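Side-chain contacts in subdomain of Desmoplakin Carboxy-Terminal domain (DPCT) (Homo sapiens, PDB 1LM5), which probably anchors intermediate filaments to desmosomes, as an intermediate filament-binding fragment of the desmoplakin tail built of plakin repeats: residues L20-I25 / M185-T190; L42-A47 / L119-L124; Q59-S62 / S68-V71. One frame throughout, in Å; residues are numbered along the deposited sequence.

Interaction 1. Residues L20-I25 / M185-T190; sequences LEKISI and MVEDIT
Lys22 and Glu187 are the points of nearest backbone approach, with Lys22 CA 8.8 Å from Glu187 CA, too far for main-chain pairing, and their side chains point at each other across the gap. Lys22 lies on strand 21-23 and Glu187 directly follows strand 185-186; these are the two outermost strands of a four-stranded mixed sheet, so the bridge ties one margin of the sheet to the other. The lysine chain runs out straight at first, CG lying opposite the backbone N, then bends at chi3 (61°), which brings its ammonium to the carboxylate; the two side chains meet at about a right angle. Lys22 NZ sits 2.6 Å from Glu187 OE1 in a salt bridge that uses the syn lone pair, on the side of the second oxygen. That second oxygen rests against the methylene next to the charge, Glu187 OE2 being 3.0 Å from Lys22 CE. Thr190 OG1 donates to the same Glu187 OE1 at 2.5 Å, arriving on the anti side and 16° out of plane. The same hydroxyl is hydrogen-bonded to Leu192 N, and the lysine side chain also touches Leu192 and Leu194. One oxygen thus takes two donors, the ammonium on its syn lone pair and the hydroxyl on its anti side, which restricts rotation of the carboxylate, and the nearby ammonium probably favours its ionised form: a charge pair at the surface in which Thr190 steadies the acid and Pro55 O gives Lys22 NZ a second partner.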
loop_
_atom_site.group_PDB
_atom_site.type_symbol
_atom_site.label_atom_id
_atom_site.label_comp_id
_atom_site.label_asym_id
_atom_site.label_seq_id
_atom_site.Cartn_x
_atom_site.Cartn_y
_atom_site.Cartn_z
ATOM N N LEU B 20 20.295 25.721 1.186
ATOM C CA LEU B 20 20.002 24.928 2.379
ATOM C C LEU B 20 18.510 24.833 2.655
ATOM O O LEU B 20 18.044 25.153 3.748
ATOM C CB LEU B 20 20.708 25.529 3.596
ATOM C CG LEU B 20 22.233 25.565 3.502
ATOM C CD1 LEU B 20 22.805 26.304 4.710
ATOM C CD2 LEU B 20 22.777 24.156 3.427
ATOM N N GLU B 21 17.753 24.379 1.665
ATOM C CA GLU B 21 16.320 24.274 1.846
ATOM C C GLU B 21 15.717 23.207 0.958
ATOM O O GLU B 21 16.212 22.921 -0.133
ATOM C CB GLU B 21 15.649 25.609 1.530
ATOM C CG GLU B 21 15.738 25.996 0.070
ATOM C CD GLU B 21 15.035 27.308 -0.227
ATOM O OE1 GLU B 21 14.065 27.640 0.490
ATOM O OE2 GLU B 21 15.439 27.995 -1.186
ATOM N N LYS B 22 14.637 22.627 1.446
ATOM C CA LYS B 22 13.936 21.608 0.709
ATOM C C LYS B 22 13.030 22.303 -0.299
ATOM O O LYS B 22 12.335 23.255 0.036
ATOM C CB LYS B 22 13.085 20.762 1.658
ATOM C CG LYS B 22 12.135 19.824 0.942
ATOM C CD LYS B 22 11.361 18.936 1.898
ATOM C CE LYS B 22 10.498 19.735 2.848
ATOM N NZ LYS B 22 9.632 18.822 3.633
ATOM N N ILE B 23 13.065 21.838 -1.539
ATOM C CA ILE B 23 12.202 22.380 -2.577
ATOM C C ILE B 23 11.628 21.189 -3.333
ATOM O O ILE B 23 12.137 20.067 -3.234
ATOM C CB ILE B 23 12.970 23.278 -3.562
ATOM C CG1 ILE B 23 14.087 22.478 -4.241
ATOM C CG2 ILE B 23 13.527 24.479 -2.821
ATOM C CD1 ILE B 23 14.876 23.271 -5.264
ATOM N N SER B 24 10.568 21.429 -4.090
ATOM C CA SER B 24 9.964 20.353 -4.857
ATOM C C SER B 24 10.890 20.026 -6.013
ATOM O O SER B 24 11.794 20.795 -6.360
ATOM C CB SER B 24 8.622 20.786 -5.426
ATOM O OG SER B 24 8.833 21.775 -6.424
ATOM N N ILE B 25 10.656 18.879 -6.617
ATOM C CA ILE B 25 11.440 18.476 -7.761
ATOM C C ILE B 25 11.227 19.530 -8.847
ATOM O O ILE B 25 12.163 19.961 -9.509
ATOM C CB ILE B 25 10.976 17.098 -8.231
ATOM C CG1 ILE B 25 11.433 16.056 -7.208
ATOM C CG2 ILE B 25 11.539 16.772 -9.604
ATOM C CD1 ILE B 25 10.687 14.742 -7.304
ATOM N N MET B 185 18.843 11.704 1.497
ATOM C CA MET B 185 18.882 11.909 2.934
ATOM C C MET B 185 17.444 11.965 3.403
ATOM O O MET B 185 16.568 12.436 2.676
ATOM C CB MET B 185 19.603 13.220 3.251
ATOM C CG MET B 185 19.116 14.383 2.419
ATOM S SD MET B 185 20.092 15.880 2.635
ATOM C CE MET B 185 18.910 16.956 3.497
ATOM N N VAL B 186 17.188 11.464 4.605
ATOM C CA VAL B 186 15.837 11.499 5.134
ATOM C C VAL B 186 15.705 12.778 5.938
ATOM O O VAL B 186 16.505 13.044 6.833
ATOM C CB VAL B 186 15.559 10.282 6.020
ATOM C CG1 VAL B 186 14.161 10.373 6.623
ATOM C CG2 VAL B 186 15.691 9.024 5.190
ATOM N N GLU B 187 14.711 13.586 5.598
ATOM C CA GLU B 187 14.492 14.834 6.304
ATOM C C GLU B 187 14.058 14.471 7.721
ATOM O O GLU B 187 13.137 13.690 7.915
ATOM C CB GLU B 187 13.422 15.651 5.582
ATOM C CG GLU B 187 13.250 17.059 6.105
ATOM C CD GLU B 187 12.288 17.848 5.254
ATOM O OE1 GLU B 187 11.227 17.289 4.910
ATOM O OE2 GLU B 187 12.593 19.013 4.934
ATOM N N ASP B 188 14.732 15.049 8.706
ATOM C CA ASP B 188 14.471 14.757 10.114
ATOM C C ASP B 188 13.027 14.601 10.603
ATOM O O ASP B 188 12.612 13.510 10.992
ATOM C CB ASP B 188 15.200 15.788 10.987
ATOM C CG ASP B 188 14.652 17.201 10.819
ATOM O OD1 ASP B 188 14.402 17.619 9.666
ATOM O OD2 ASP B 188 14.487 17.900 11.849
ATOM N N ILE B 189 12.254 15.674 10.585
ATOM C CA ILE B 189 10.888 15.614 11.097
ATOM C C ILE B 189 9.860 14.890 10.228
ATOM O O ILE B 189 9.071 14.078 10.716
ATOM C CB ILE B 189 10.353 17.037 11.358
ATOM C CG1 ILE B 189 11.371 17.837 12.174
ATOM C CG2 ILE B 189 9.006 16.969 12.064
ATOM C CD1 ILE B 189 11.810 17.159 13.440
ATOM N N THR B 190 9.885 15.187 8.938
ATOM C CA THR B 190 8.932 14.632 7.988
ATOM C C THR B 190 9.151 13.198 7.546
ATOM O O THR B 190 8.208 12.530 7.134
ATOM C CB THR B 190 8.913 15.478 6.730
ATOM O OG1 THR B 190 10.139 15.273 6.016
ATOM C CG2 THR B 190 8.796 16.949 7.090
#

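Interaction 2. Residues L42-A47 / L119-L124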
loop_
_atom_site.group_PDB
_atom_site.type_symbol
_atom_site.label_atom_id
_atom_site.label_comp_id
_atom_site.label_asym_id
_atom_site.label_seq_id
_atom_site.Cartn_x
_atom_site.Cartn_y
_atom_site.Cartn_z
ATOM N N LEU B 42 12.034 11.536 -11.464
ATOM C CA LEU B 42 11.829 11.454 -10.025
ATOM C C LEU B 42 10.332 11.557 -9.787
ATOM O O LEU B 42 9.800 10.908 -8.893
ATOM C CB LEU B 42 12.541 12.584 -9.293
ATOM C CG LEU B 42 14.060 12.446 -9.351
ATOM C CD1 LEU B 42 14.689 13.652 -8.694
ATOM C CD2 LEU B 42 14.489 11.159 -8.680
ATOM N N LEU B 43 9.663 12.383 -10.592
ATOM C CA LEU B 43 8.214 12.556 -10.468
ATOM C C LEU B 43 7.513 11.286 -10.945
ATOM O O LEU B 43 6.488 10.904 -10.397
ATOM C CB LEU B 43 7.718 13.741 -11.307
ATOM C CG LEU B 43 7.544 15.160 -10.749
ATOM C CD1 LEU B 43 7.671 15.173 -9.242
ATOM C CD2 LEU B 43 8.514 16.089 -11.414
ATOM N N GLU B 44 8.052 10.639 -11.972
ATOM C CA GLU B 44 7.429 9.406 -12.447
ATOM C C GLU B 44 7.478 8.387 -11.331
ATOM O O GLU B 44 6.511 7.687 -11.079
ATOM C CB GLU B 44 8.166 8.848 -13.661
ATOM C CG GLU B 44 8.051 9.709 -14.893
ATOM C CD GLU B 44 8.885 9.179 -16.030
ATOM O OE1 GLU B 44 9.897 8.501 -15.753
ATOM O OE2 GLU B 44 8.537 9.457 -17.193
ATOM N N ALA B 45 8.618 8.318 -10.659
ATOM C CA ALA B 45 8.781 7.372 -9.569
ATOM C C ALA B 45 7.673 7.580 -8.541
ATOM O O ALA B 45 7.212 6.629 -7.920
ATOM C CB ALA B 45 10.144 7.546 -8.922
ATOM N N GLN B 46 7.239 8.825 -8.381
ATOM C CA GLN B 46 6.188 9.115 -7.425
ATOM C C GLN B 46 4.851 8.750 -8.029
ATOM O O GLN B 46 4.061 8.052 -7.417
ATOM C CB GLN B 46 6.201 10.593 -7.059
ATOM C CG GLN B 46 7.519 11.049 -6.496
ATOM C CD GLN B 46 7.467 12.494 -6.104
ATOM O OE1 GLN B 46 6.555 13.205 -6.500
ATOM N NE2 GLN B 46 8.448 12.946 -5.327
ATOM N N ALA B 47 4.614 9.216 -9.249
ATOM C CA ALA B 47 3.350 8.932 -9.908
ATOM C C ALA B 47 3.069 7.437 -10.000
ATOM O O ALA B 47 1.962 6.991 -9.699
ATOM C CB ALA B 47 3.338 9.544 -11.310
ATOM N N LEU B 119 8.606 0.034 -13.441
ATOM C CA LEU B 119 8.730 -1.198 -12.678
ATOM C C LEU B 119 9.828 -1.076 -11.631
ATOM O O LEU B 119 9.673 -1.514 -10.488
ATOM C CB LEU B 119 9.044 -2.364 -13.613
ATOM C CG LEU B 119 7.946 -2.660 -14.624
ATOM C CD1 LEU B 119 8.429 -3.733 -15.607
ATOM C CD2 LEU B 119 6.713 -3.127 -13.892
ATOM N N GLU B 120 10.939 -0.471 -12.016
ATOM C CA GLU B 120 12.044 -0.309 -11.089
ATOM C C GLU B 120 11.701 0.639 -9.957
ATOM O O GLU B 120 12.015 0.375 -8.802
ATOM C CB GLU B 120 13.269 0.182 -11.835
ATOM C CG GLU B 120 13.727 -0.835 -12.872
ATOM C CD GLU B 120 14.793 -0.295 -13.772
ATOM O OE1 GLU B 120 14.968 0.944 -13.810
ATOM O OE2 GLU B 120 15.442 -1.110 -14.459
ATOM N N PHE B 121 11.058 1.743 -10.305
ATOM C CA PHE B 121 10.653 2.714 -9.310
ATOM C C PHE B 121 9.790 2.009 -8.273
ATOM O O PHE B 121 9.981 2.179 -7.076
ATOM C CB PHE B 121 9.823 3.822 -9.949
ATOM C CG PHE B 121 10.600 4.729 -10.855
ATOM C CD1 PHE B 121 9.953 5.393 -11.893
ATOM C CD2 PHE B 121 11.958 4.955 -10.652
ATOM C CE1 PHE B 121 10.649 6.278 -12.720
ATOM C CE2 PHE B 121 12.671 5.836 -11.470
ATOM C CZ PHE B 121 12.013 6.500 -12.507
ATOM N N GLN B 122 8.824 1.224 -8.745
ATOM C CA GLN B 122 7.937 0.522 -7.829
ATOM C C GLN B 122 8.718 -0.500 -7.027
ATOM O O GLN B 122 8.648 -0.535 -5.801
ATOM C CB GLN B 122 6.805 -0.166 -8.603
ATOM C CG GLN B 122 5.897 0.808 -9.342
ATOM C CD GLN B 122 4.853 0.114 -10.202
ATOM O OE1 GLN B 122 4.913 -1.098 -10.422
ATOM N NE2 GLN B 122 3.897 0.889 -10.708
ATOM N N TYR B 123 9.478 -1.327 -7.732
ATOM C CA TYR B 123 10.258 -2.363 -7.089
ATOM C C TYR B 123 11.114 -1.826 -5.950
ATOM O O TYR B 123 11.071 -2.334 -4.829
ATOM C CB TYR B 123 11.146 -3.044 -8.123
ATOM C CG TYR B 123 11.878 -4.224 -7.557
ATOM C CD1 TYR B 123 11.232 -5.438 -7.379
ATOM C CD2 TYR B 123 13.212 -4.117 -7.158
ATOM C CE1 TYR B 123 11.891 -6.516 -6.820
ATOM C CE2 TYR B 123 13.876 -5.189 -6.600
ATOM C CZ TYR B 123 13.210 -6.386 -6.432
ATOM O OH TYR B 123 13.855 -7.463 -5.868
ATOM N N LEU B 124 11.892 -0.793 -6.251
ATOM C CA LEU B 124 12.783 -0.171 -5.285
ATOM C C LEU B 124 12.077 0.461 -4.105
ATOM O O LEU B 124 12.691 0.679 -3.071
ATOM C CB LEU B 124 13.636 0.901 -5.965
ATOM C CG LEU B 124 14.761 0.404 -6.872
ATOM C CD1 LEU B 124 15.353 1.584 -7.631
ATOM C CD2 LEU B 124 15.823 -0.311 -6.038
#
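The Phe121 ring carries Ala45 over one face and the carboxylate of Glu44 at its edge. Ala45 CB stands above the ring, offset toward the rim, 3.6 Å from the Phe121 centroid and 16° off the normal, a CH-pi contact. The backbone shares in it: Ala45 CA lies over the same ring, 3.3 Å from Phe121 CD1. At the edge, Glu44 OE1 approaches in the ring plane, 3.8 Å from Phe121 CE1, with carboxylate and ring turned 59° against each other; Glu44 CB meets the same carbon obliquely at 3.7 Å. The acid is held mainly from elsewhere, OE1 by a salt bridge to Arg117 NE and OE2 by Gln40 NE2, so a buried charge has its partners while its side chain borders the aromatic edge. Phe121 CB points toward the other helix, and CG, set anti to the carbonyl carbon (chi1 -70°), lays a ring face against Ala45. Because the alanine has so little bulk, the backbones come close, Ala45 CA lying 5.0 Å from Phe121 CA. A tyrosine, Tyr177, packs on Ala45 as well, and Cys48 lies against Phe121. The two residues occupy matching places in similar sequences, LLEAQ and FLEFQ, each within a plectin repeat. The aromatic ring seated on an alanine of another helix, distant in sequence, makes a close, buried helix-helix contact, joining helices 36-47 and 112-124 near the centre of the plakin-repeat fold.

Interaction 3. Residues Q59-S62 / S68-V71; sequences QKLS and SQGV
Leu61, on the second strand of the hairpin 52-53/60-61, meets Gln69 and Val71, which follow helix 63-68, so that a short strand-helix-loop unit closes on itself. Ser62, next to Leu61, caps that helix at its start through a bond to Asp65 N, while Gly70, with positive phi (74°), ends it in a Schellman motif; the turn this makes sends Val71 back toward the strand. The apolar part is one contact, Leu61 CD1 to Val71 CG2 at 3.9 Å, the two side chains running at a slant to one another. Ala66, on the helix between, touches both and completes a small apolar patch. With CG anti to the carbonyl carbon (chi1 -64°) and the chain extended beyond it, Gln69 carries its amide to the leucine methyls: its NE2 lies 3.5 Å from Leu61 CD2 and its OE1 3.9 Å from Leu61 CD1. Gln59 comes from the opposite direction with its amide turned 67° from that of Gln69; at 3.8 Å, Gln59 NE2 to Gln69 OE1 is a polar approach too long to count as a bond. His54 of the hairpin lies against Gln59, Gln69 and Val71, and Val71 O binds Thr26 OG1. Leu61 and Val71 are buried, whereas the two glutamines at the margin are exposed. This is consistent with the plakin repeat, whose hairpin is followed by two antiparallel helices.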
loop_
_atom_site.group_PDB
_atom_site.type_symbol
_atom_site.label_atom_id
_atom_site.label_comp_id
_atom_site.label_asym_id
_atom_site.label_seq_id
_atom_site.Cartn_x
_atom_site.Cartn_y
_atom_site.Cartn_z
ATOM N N GLN B 59 1.863 14.062 1.199
ATOM C CA GLN B 59 0.653 13.420 0.702
ATOM C C GLN B 59 0.827 13.080 -0.781
ATOM O O GLN B 59 1.497 13.801 -1.516
ATOM C CB GLN B 59 -0.556 14.332 0.909
ATOM C CG GLN B 59 -0.686 15.440 -0.109
ATOM C CD GLN B 59 -1.742 16.471 0.273
ATOM O OE1 GLN B 59 -2.884 16.128 0.595
ATOM N NE2 GLN B 59 -1.363 17.747 0.225
ATOM N N LYS B 60 0.248 11.962 -1.202
ATOM C CA LYS B 60 0.333 11.537 -2.595
ATOM C C LYS B 60 -0.794 12.220 -3.352
ATOM O O LYS B 60 -1.941 12.231 -2.912
ATOM C CB LYS B 60 0.236 10.015 -2.662
ATOM C CG LYS B 60 1.457 9.346 -2.002
ATOM C CD LYS B 60 1.196 7.912 -1.575
ATOM C CE LYS B 60 1.041 6.977 -2.762
ATOM N NZ LYS B 60 0.810 5.562 -2.316
ATOM N N LEU B 61 -0.460 12.808 -4.488
ATOM C CA LEU B 61 -1.438 13.541 -5.269
ATOM C C LEU B 61 -1.606 13.004 -6.675
ATOM O O LEU B 61 -0.674 12.471 -7.266
ATOM C CB LEU B 61 -1.005 15.004 -5.394
ATOM C CG LEU B 61 -0.570 15.775 -4.154
ATOM C CD1 LEU B 61 0.088 17.093 -4.594
ATOM C CD2 LEU B 61 -1.778 16.029 -3.265
ATOM N N SER B 62 -2.809 13.170 -7.210
ATOM C CA SER B 62 -3.078 12.776 -8.585
ATOM C C SER B 62 -2.306 13.823 -9.373
ATOM O O SER B 62 -1.936 14.866 -8.825
ATOM C CB SER B 62 -4.565 12.927 -8.891
ATOM O OG SER B 62 -4.984 14.246 -8.599
ATOM N N SER B 68 -2.624 21.479 -9.767
ATOM C CA SER B 68 -3.422 22.457 -9.058
ATOM C C SER B 68 -2.662 23.090 -7.899
ATOM O O SER B 68 -2.828 24.268 -7.617
ATOM C CB SER B 68 -4.708 21.802 -8.555
ATOM O OG SER B 68 -5.513 21.460 -9.667
ATOM N N GLN B 69 -1.809 22.306 -7.249
ATOM C CA GLN B 69 -1.041 22.812 -6.124
ATOM C C GLN B 69 0.333 23.370 -6.475
ATOM O O GLN B 69 1.098 23.766 -5.587
ATOM C CB GLN B 69 -0.929 21.713 -5.073
ATOM C CG GLN B 69 -2.278 21.335 -4.488
ATOM C CD GLN B 69 -2.181 20.213 -3.485
ATOM O OE1 GLN B 69 -1.305 20.215 -2.626
ATOM N NE2 GLN B 69 -3.091 19.248 -3.581
ATOM N N GLY B 70 0.642 23.412 -7.766
ATOM C CA GLY B 70 1.920 23.931 -8.207
ATOM C C GLY B 70 3.071 22.984 -7.927
ATOM O O GLY B 70 4.235 23.363 -8.067
ATOM N N VAL B 71 2.747 21.753 -7.542
ATOM C CA VAL B 71 3.777 20.772 -7.240
ATOM C C VAL B 71 4.475 20.362 -8.533
ATOM O O VAL B 71 5.652 20.019 -8.528
ATOM C CB VAL B 71 3.192 19.548 -6.531
ATOM C CG1 VAL B 71 4.283 18.492 -6.346
ATOM C CG2 VAL B 71 2.637 19.970 -5.174
#

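The three interactions nest along the chain: 59-62/68-71 lies inside the loop closed by 42-47/119-124, which lies inside that closed by 20-25/185-190. Their centres are 16 to 19 Å apart. Interaction 2 is the buried one, its centre about 2 Å from that of the chain; interaction 1 lies at the surface on the mixed sheet, and interaction 3 is partly buried beside the hairpin. Interactions 1 and 2 touch directly, Ile25 packing on Leu42, Leu43 and Gln46 of helix 36-47. Interaction 3 touches interaction 1 lightly, where Ser24 OG lies 4.2 Å from Val71 O, and does not touch interaction 2. A sheet margin, a helix interface and a local turn thus combine in one compact domain.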